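Local coordinates for protein endo-alpha-mannosidase (PDB 4ACY) that hydrolyses internal alpha-mannosidic linkages as a family 99 glycoside hydrolase, probably acting on mannose-containing N-glycan-type substrates, at residues M59-H64 against E329-T334; V149-E154 against D173-H178. One frame throughout, in Å; residues are numbered along the deposited sequence.

Contact 1. Residues M59-H64 against E329-T334; sequences MKHWMH and EWHEGT
Two loops, one carrying His61 and the other His331, approach no closer in backbone than the 8.5 Å between the CA atoms of Trp62 and His331, the nearest such pair. That spacing is too wide for backbone pairing, and the gap is bridged by side chains, chiefly the imidazole of His331. Its NE2 forms a hydrogen bond with ND1 of His61 at 2.8 Å. The angle of 172° makes the bond nearly straight, and each nitrogen lies near the plane of the other ring. The two imidazoles thus meet rim to rim, their planes inclined at 33°. His64 comes to the same ring from another direction: its CD2 sits over one face, offset toward the rim, 3.6 Å from CE1 of His331. With CG anti to the backbone N (chi1 -165°), the His64 ring is carried to that face. The other nitrogen of His331, ND1, is bound by the carbonyl O of Ala87, so the imidazole is gripped at both nitrogens and its rotation is fixed. Beside this trio, Trp62 sets CH2 over a face of the Trp330 indole, 3.9 Å from CD1, in an oblique pairing. Each indole N-H has its own partner, Tyr97 O for Trp62 and Glu337 OE1 for Trp330. Glycerol is hydrogen-bonded at His61 N and again at His61 NE2, consistent with a pocket beside this aromatic histidine cluster, which ties the loop after barrel strand 322-324 to the loop preceding strand 64-66.

Contact 2. Residues V149-E154 against D173-H178; sequences VCFHIE and DTYGDH
The rings of Phe151 and Tyr175 lie nearly parallel, with planes at 15°, but are slid so far past each other that they barely overlap. Their centroids are 5.5 Å apart, and the approach is concentrated at one corner: CZ of Phe151 comes within 3.5 Å of CD2 of Tyr175. The next contacts are looser, CZ of Phe151 lying 4.0 Å from CE2 of Tyr175. This is therefore an apolar touch between offset rings, not a full stack. One face of the tyrosine ring also carries CG2 of Thr174, the preceding residue, 3.7 Å above the plane and offset toward the rim. Phe151 meets Trp124 as well, with the two ring planes steeply inclined. Both CB atoms are directed toward the opposing segment, and CG of Tyr175 is anti to its carbonyl carbon (chi1 -52°), which carries CD2 to the phenylalanine. Val135 and Leu139 of helix 133-145 pack on Tyr175, while Ile171 of helix 161-175 and Val122 of strand 117-124 pack on Phe151, so the pair is buried among apolar neighbours. Just beyond Tyr175 the chain reverses in a type I beta turn, closed by the bond from His178 N to Tyr175 O at 2.9 Å. A strand residue thus meets a residue late in helix 161-175, a packing within the beta-alpha-beta unit of strand 148-153, helix 161-175 and strand 189-192 in this eight-stranded TIM barrel.

Contacts 1 and 2 occupy separate regions of one TIM-barrel fold: their centres are 23 Å apart, and their nearest atoms, about 7 Å apart, do not touch. Contact 1 joins loops with 264 residues between them, whereas contact 2 spans 18 residues and is contained within that interval. Contact 2 packs a barrel strand on its following helix; contact 1 belongs to the loops. The closest approach, between the side chains of Glu329 and Glu154, is at the C-terminal ends of strands 322-324 and 148-153, the side where TIM-barrel active sites lie. Glycerol at His61 and formate near Glu154, both probably from the crystallisation liquor, are consistent with a pocket there.

Contact 1. Residues M59-H64 against E329-T334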
loop_
_atom_site.group_PDB
_atom_site.type_symbol
_atom_site.label_atom_id
_atom_site.label_comp_id
_atom_site.label_asym_id
_atom_site.label_seq_id
_atom_site.Cartn_x
_atom_site.Cartn_y
_atom_site.Cartn_z
HETATM N N MSE A 59 -12.406 5.928 18.545
HETATM C CA MSE A 59 -11.249 5.208 17.987
HETATM C C MSE A 59 -11.690 4.567 16.685
HETATM O O MSE A 59 -12.783 4.006 16.600
HETATM C CB MSE A 59 -10.739 4.090 18.905
HETATM C CG MSE A 59 -9.865 4.522 20.046
HETATM SE SE MSE A 59 -8.252 5.469 19.504
HETATM C CE MSE A 59 -7.642 6.009 21.302
ATOM N N LYS A 60 -10.844 4.673 15.671
ATOM C CA LYS A 60 -11.066 3.974 14.417
ATOM C C LYS A 60 -9.790 3.240 14.069
ATOM O O LYS A 60 -8.710 3.821 14.033
ATOM C CB LYS A 60 -11.449 4.946 13.300
ATOM C CG LYS A 60 -12.727 5.709 13.541
ATOM C CD LYS A 60 -13.037 6.607 12.346
ATOM C CE LYS A 60 -14.313 7.420 12.570
ATOM N NZ LYS A 60 -14.338 8.644 11.695
ATOM N N HIS A 61 -9.925 1.945 13.823
ATOM C CA HIS A 61 -8.798 1.062 13.478
ATOM C C HIS A 61 -7.799 0.708 14.589
ATOM O O HIS A 61 -7.329 -0.438 14.655
ATOM C CB HIS A 61 -8.107 1.497 12.180
ATOM C CG HIS A 61 -8.744 0.912 10.961
ATOM N ND1 HIS A 61 -8.274 -0.234 10.356
ATOM C CD2 HIS A 61 -9.850 1.280 10.266
ATOM C CE1 HIS A 61 -9.052 -0.537 9.328
ATOM N NE2 HIS A 61 -10.015 0.365 9.252
ATOM N N TRP A 62 -7.464 1.664 15.455
ATOM C CA TRP A 62 -6.678 1.323 16.641
ATOM C C TRP A 62 -7.488 0.373 17.509
ATOM O O TRP A 62 -6.925 -0.455 18.223
ATOM C CB TRP A 62 -6.267 2.575 17.431
ATOM C CG TRP A 62 -5.558 3.583 16.589
ATOM C CD1 TRP A 62 -5.976 4.859 16.309
ATOM C CD2 TRP A 62 -4.298 3.420 15.914
ATOM N NE1 TRP A 62 -5.061 5.488 15.506
ATOM C CE2 TRP A 62 -4.032 4.628 15.236
ATOM C CE3 TRP A 62 -3.389 2.357 15.786
ATOM C CZ2 TRP A 62 -2.879 4.825 14.473
ATOM C CZ3 TRP A 62 -2.239 2.545 15.029
ATOM C CH2 TRP A 62 -2.000 3.771 14.363
HETATM N N MSE A 63 -8.806 0.558 17.446
HETATM C CA MSE A 63 -9.770 -0.423 17.901
HETATM C C MSE A 63 -10.052 -1.315 16.687
HETATM O O MSE A 63 -10.305 -0.811 15.602
HETATM C CB MSE A 63 -11.036 0.293 18.368
HETATM C CG MSE A 63 -12.238 -0.600 18.562
HETATM SE SE MSE A 63 -13.747 0.383 19.283
HETATM C CE MSE A 63 -13.896 1.798 17.982
ATOM N N HIS A 64 -9.986 -2.634 16.862
ATOM C CA HIS A 64 -10.107 -3.540 15.711
ATOM C C HIS A 64 -10.561 -4.913 16.184
ATOM O O HIS A 64 -10.175 -5.343 17.274
ATOM C CB HIS A 64 -8.739 -3.640 15.033
ATOM C CG HIS A 64 -8.756 -4.233 13.656
ATOM N ND1 HIS A 64 -8.815 -5.592 13.425
ATOM C CD2 HIS A 64 -8.645 -3.650 12.438
ATOM C CE1 HIS A 64 -8.774 -5.820 12.123
ATOM N NE2 HIS A 64 -8.665 -4.658 11.500
ATOM N N GLU A 329 0.577 0.329 7.462
ATOM C CA GLU A 329 -0.388 -0.743 7.731
ATOM C C GLU A 329 0.048 -1.365 9.054
ATOM O O GLU A 329 0.723 -2.404 9.089
ATOM C CB GLU A 329 -0.389 -1.774 6.597
ATOM C CG GLU A 329 -1.800 -2.298 6.198
ATOM C CD GLU A 329 -2.566 -3.009 7.323
ATOM O OE1 GLU A 329 -2.191 -2.885 8.505
ATOM O OE2 GLU A 329 -3.587 -3.689 7.015
ATOM N N TRP A 330 -0.310 -0.680 10.139
ATOM C CA TRP A 330 0.111 -1.054 11.479
ATOM C C TRP A 330 -0.411 -2.426 11.872
ATOM O O TRP A 330 0.294 -3.181 12.558
ATOM C CB TRP A 330 -0.294 0.027 12.504
ATOM C CG TRP A 330 0.585 1.242 12.391
ATOM C CD1 TRP A 330 0.359 2.346 11.624
ATOM C CD2 TRP A 330 1.860 1.451 13.032
ATOM N NE1 TRP A 330 1.395 3.240 11.761
ATOM C CE2 TRP A 330 2.336 2.710 12.606
ATOM C CE3 TRP A 330 2.645 0.691 13.920
ATOM C CZ2 TRP A 330 3.559 3.245 13.052
ATOM C CZ3 TRP A 330 3.859 1.224 14.359
ATOM C CH2 TRP A 330 4.300 2.489 13.917
ATOM N N HIS A 331 -1.618 -2.775 11.419
ATOM C CA HIS A 331 -2.203 -4.058 11.843
ATOM C C HIS A 331 -1.350 -5.212 11.389
ATOM O O HIS A 331 -1.347 -6.261 12.028
ATOM C CB HIS A 331 -3.612 -4.279 11.287
ATOM C CG HIS A 331 -4.540 -3.128 11.487
ATOM N ND1 HIS A 331 -4.856 -2.625 12.731
ATOM C CD2 HIS A 331 -5.249 -2.407 10.593
ATOM C CE1 HIS A 331 -5.703 -1.617 12.589
ATOM N NE2 HIS A 331 -5.967 -1.474 11.301
ATOM N N GLU A 332 -0.625 -5.026 10.286
ATOM C CA GLU A 332 0.119 -6.123 9.682
ATOM C C GLU A 332 1.624 -6.044 9.915
ATOM O O GLU A 332 2.378 -6.883 9.430
ATOM C CB GLU A 332 -0.196 -6.221 8.187
ATOM C CG GLU A 332 -1.657 -6.614 7.976
ATOM C CD GLU A 332 -2.009 -6.906 6.545
ATOM O OE1 GLU A 332 -1.315 -6.409 5.621
ATOM O OE2 GLU A 332 -3.042 -7.596 6.337
ATOM N N GLY A 333 2.041 -5.052 10.694
ATOM C CA GLY A 333 3.443 -4.973 11.117
ATOM C C GLY A 333 4.378 -4.740 9.949
ATOM O O GLY A 333 5.547 -5.131 9.984
ATOM N N THR A 334 3.853 -4.130 8.892
ATOM C CA THR A 334 4.663 -3.887 7.703
ATOM C C THR A 334 5.118 -2.436 7.588
ATOM O O THR A 334 5.759 -2.094 6.607
ATOM C CB THR A 334 3.904 -4.271 6.409
ATOM O OG1 THR A 334 2.690 -3.521 6.334
ATOM C CG2 THR A 334 3.590 -5.769 6.396
#

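Contact 2. Residues V149-E154 against D173-H178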
loop_
_atom_site.group_PDB
_atom_site.type_symbol
_atom_site.label_atom_id
_atom_site.label_comp_id
_atom_site.label_asym_id
_atom_site.label_seq_id
_atom_site.Cartn_x
_atom_site.Cartn_y
_atom_site.Cartn_z
ATOM N N VAL A 149 0.161 11.798 -5.016
ATOM C CA VAL A 149 -0.800 10.846 -4.445
ATOM C C VAL A 149 -1.488 10.060 -5.563
ATOM O O VAL A 149 -2.025 10.652 -6.509
ATOM C CB VAL A 149 -1.883 11.591 -3.617
ATOM C CG1 VAL A 149 -2.950 10.638 -3.114
ATOM C CG2 VAL A 149 -1.244 12.384 -2.453
ATOM N N CYS A 150 -1.472 8.736 -5.459
ATOM C CA CYS A 150 -2.310 7.923 -6.328
ATOM C C CYS A 150 -3.212 7.075 -5.448
ATOM O O CYS A 150 -3.212 7.232 -4.223
ATOM C CB CYS A 150 -1.454 7.072 -7.284
ATOM S SG CYS A 150 -0.473 5.770 -6.497
ATOM N N PHE A 151 -3.989 6.180 -6.055
ATOM C CA PHE A 151 -5.061 5.525 -5.317
ATOM C C PHE A 151 -4.987 4.020 -5.402
ATOM O O PHE A 151 -4.645 3.471 -6.456
ATOM C CB PHE A 151 -6.422 6.061 -5.795
ATOM C CG PHE A 151 -6.637 7.492 -5.421
ATOM C CD1 PHE A 151 -5.977 8.517 -6.114
ATOM C CD2 PHE A 151 -7.449 7.818 -4.344
ATOM C CE1 PHE A 151 -6.127 9.863 -5.724
ATOM C CE2 PHE A 151 -7.613 9.146 -3.952
ATOM C CZ PHE A 151 -6.952 10.169 -4.642
ATOM N N HIS A 152 -5.292 3.385 -4.266
ATOM C CA HIS A 152 -5.248 1.941 -4.104
ATOM C C HIS A 152 -6.684 1.472 -3.910
ATOM O O HIS A 152 -7.257 1.648 -2.841
ATOM C CB HIS A 152 -4.392 1.607 -2.863
ATOM C CG HIS A 152 -4.009 0.160 -2.758
ATOM N ND1 HIS A 152 -3.351 -0.346 -1.662
ATOM C CD2 HIS A 152 -4.159 -0.877 -3.618
ATOM C CE1 HIS A 152 -3.114 -1.637 -1.844
ATOM N NE2 HIS A 152 -3.601 -1.988 -3.022
ATOM N N ILE A 153 -7.281 0.934 -4.969
ATOM C CA ILE A 153 -8.705 0.580 -4.949
ATOM C C ILE A 153 -8.927 -0.738 -4.221
ATOM O O ILE A 153 -8.460 -1.795 -4.657
ATOM C CB ILE A 153 -9.283 0.519 -6.373
ATOM C CG1 ILE A 153 -8.988 1.828 -7.112
ATOM C CG2 ILE A 153 -10.809 0.201 -6.359
ATOM C CD1 ILE A 153 -9.698 3.056 -6.566
ATOM N N GLU A 154 -9.655 -0.656 -3.110
ATOM C CA GLU A 154 -9.788 -1.793 -2.203
ATOM C C GLU A 154 -11.049 -2.589 -2.530
ATOM O O GLU A 154 -11.853 -2.128 -3.340
ATOM C CB GLU A 154 -9.806 -1.313 -0.757
ATOM C CG GLU A 154 -8.518 -0.568 -0.361
ATOM C CD GLU A 154 -7.369 -1.488 -0.016
ATOM O OE1 GLU A 154 -7.531 -2.733 -0.083
ATOM O OE2 GLU A 154 -6.282 -0.951 0.340
ATOM N N ASP A 173 -12.396 13.219 -11.376
ATOM C CA ASP A 173 -13.165 14.475 -11.341
ATOM C C ASP A 173 -12.855 15.326 -10.130
ATOM O O ASP A 173 -12.813 16.548 -10.217
ATOM C CB ASP A 173 -14.674 14.206 -11.376
ATOM C CG ASP A 173 -15.154 13.708 -12.721
ATOM O OD1 ASP A 173 -14.401 13.783 -13.714
ATOM O OD2 ASP A 173 -16.298 13.221 -12.785
ATOM N N THR A 174 -12.656 14.685 -8.989
ATOM C CA THR A 174 -12.482 15.411 -7.745
ATOM C C THR A 174 -11.033 15.817 -7.482
ATOM O O THR A 174 -10.777 16.916 -7.001
ATOM C CB THR A 174 -13.023 14.596 -6.551
ATOM O OG1 THR A 174 -14.336 14.107 -6.861
ATOM C CG2 THR A 174 -13.065 15.436 -5.289
ATOM N N TYR A 175 -10.094 14.931 -7.796
ATOM C CA TYR A 175 -8.694 15.138 -7.439
ATOM C C TYR A 175 -7.769 15.332 -8.625
ATOM O O TYR A 175 -6.619 15.718 -8.441
ATOM C CB TYR A 175 -8.182 13.948 -6.624
ATOM C CG TYR A 175 -9.061 13.624 -5.451
ATOM C CD1 TYR A 175 -9.317 14.576 -4.462
ATOM C CD2 TYR A 175 -9.646 12.370 -5.329
ATOM C CE1 TYR A 175 -10.117 14.275 -3.381
ATOM C CE2 TYR A 175 -10.446 12.061 -4.254
ATOM C CZ TYR A 175 -10.685 13.013 -3.291
ATOM O OH TYR A 175 -11.486 12.690 -2.224
ATOM N N GLY A 176 -8.263 15.048 -9.825
ATOM C CA GLY A 176 -7.413 15.008 -11.030
ATOM C C GLY A 176 -6.736 16.312 -11.414
ATOM O O GLY A 176 -5.654 16.303 -12.020
ATOM N N ASP A 177 -7.366 17.431 -11.055
ATOM C CA ASP A 177 -6.792 18.755 -11.280
ATOM C C ASP A 177 -5.779 19.172 -10.212
ATOM O O ASP A 177 -5.111 20.191 -10.360
ATOM C CB ASP A 177 -7.900 19.816 -11.321
ATOM C CG ASP A 177 -8.766 19.724 -12.556
ATOM O OD1 ASP A 177 -8.512 18.879 -13.437
ATOM O OD2 ASP A 177 -9.719 20.521 -12.649
ATOM N N HIS A 178 -5.681 18.410 -9.124
ATOM C CA HIS A 178 -4.782 18.782 -8.039
ATOM C C HIS A 178 -3.302 18.716 -8.435
ATOM O O HIS A 178 -2.880 17.749 -9.058
ATOM C CB HIS A 178 -5.038 17.930 -6.792
ATOM C CG HIS A 178 -4.505 18.549 -5.540
ATOM N ND1 HIS A 178 -5.311 19.161 -4.604
ATOM C CD2 HIS A 178 -3.237 18.687 -5.093
ATOM C CE1 HIS A 178 -4.563 19.636 -3.625
ATOM N NE2 HIS A 178 -3.300 19.357 -3.896
#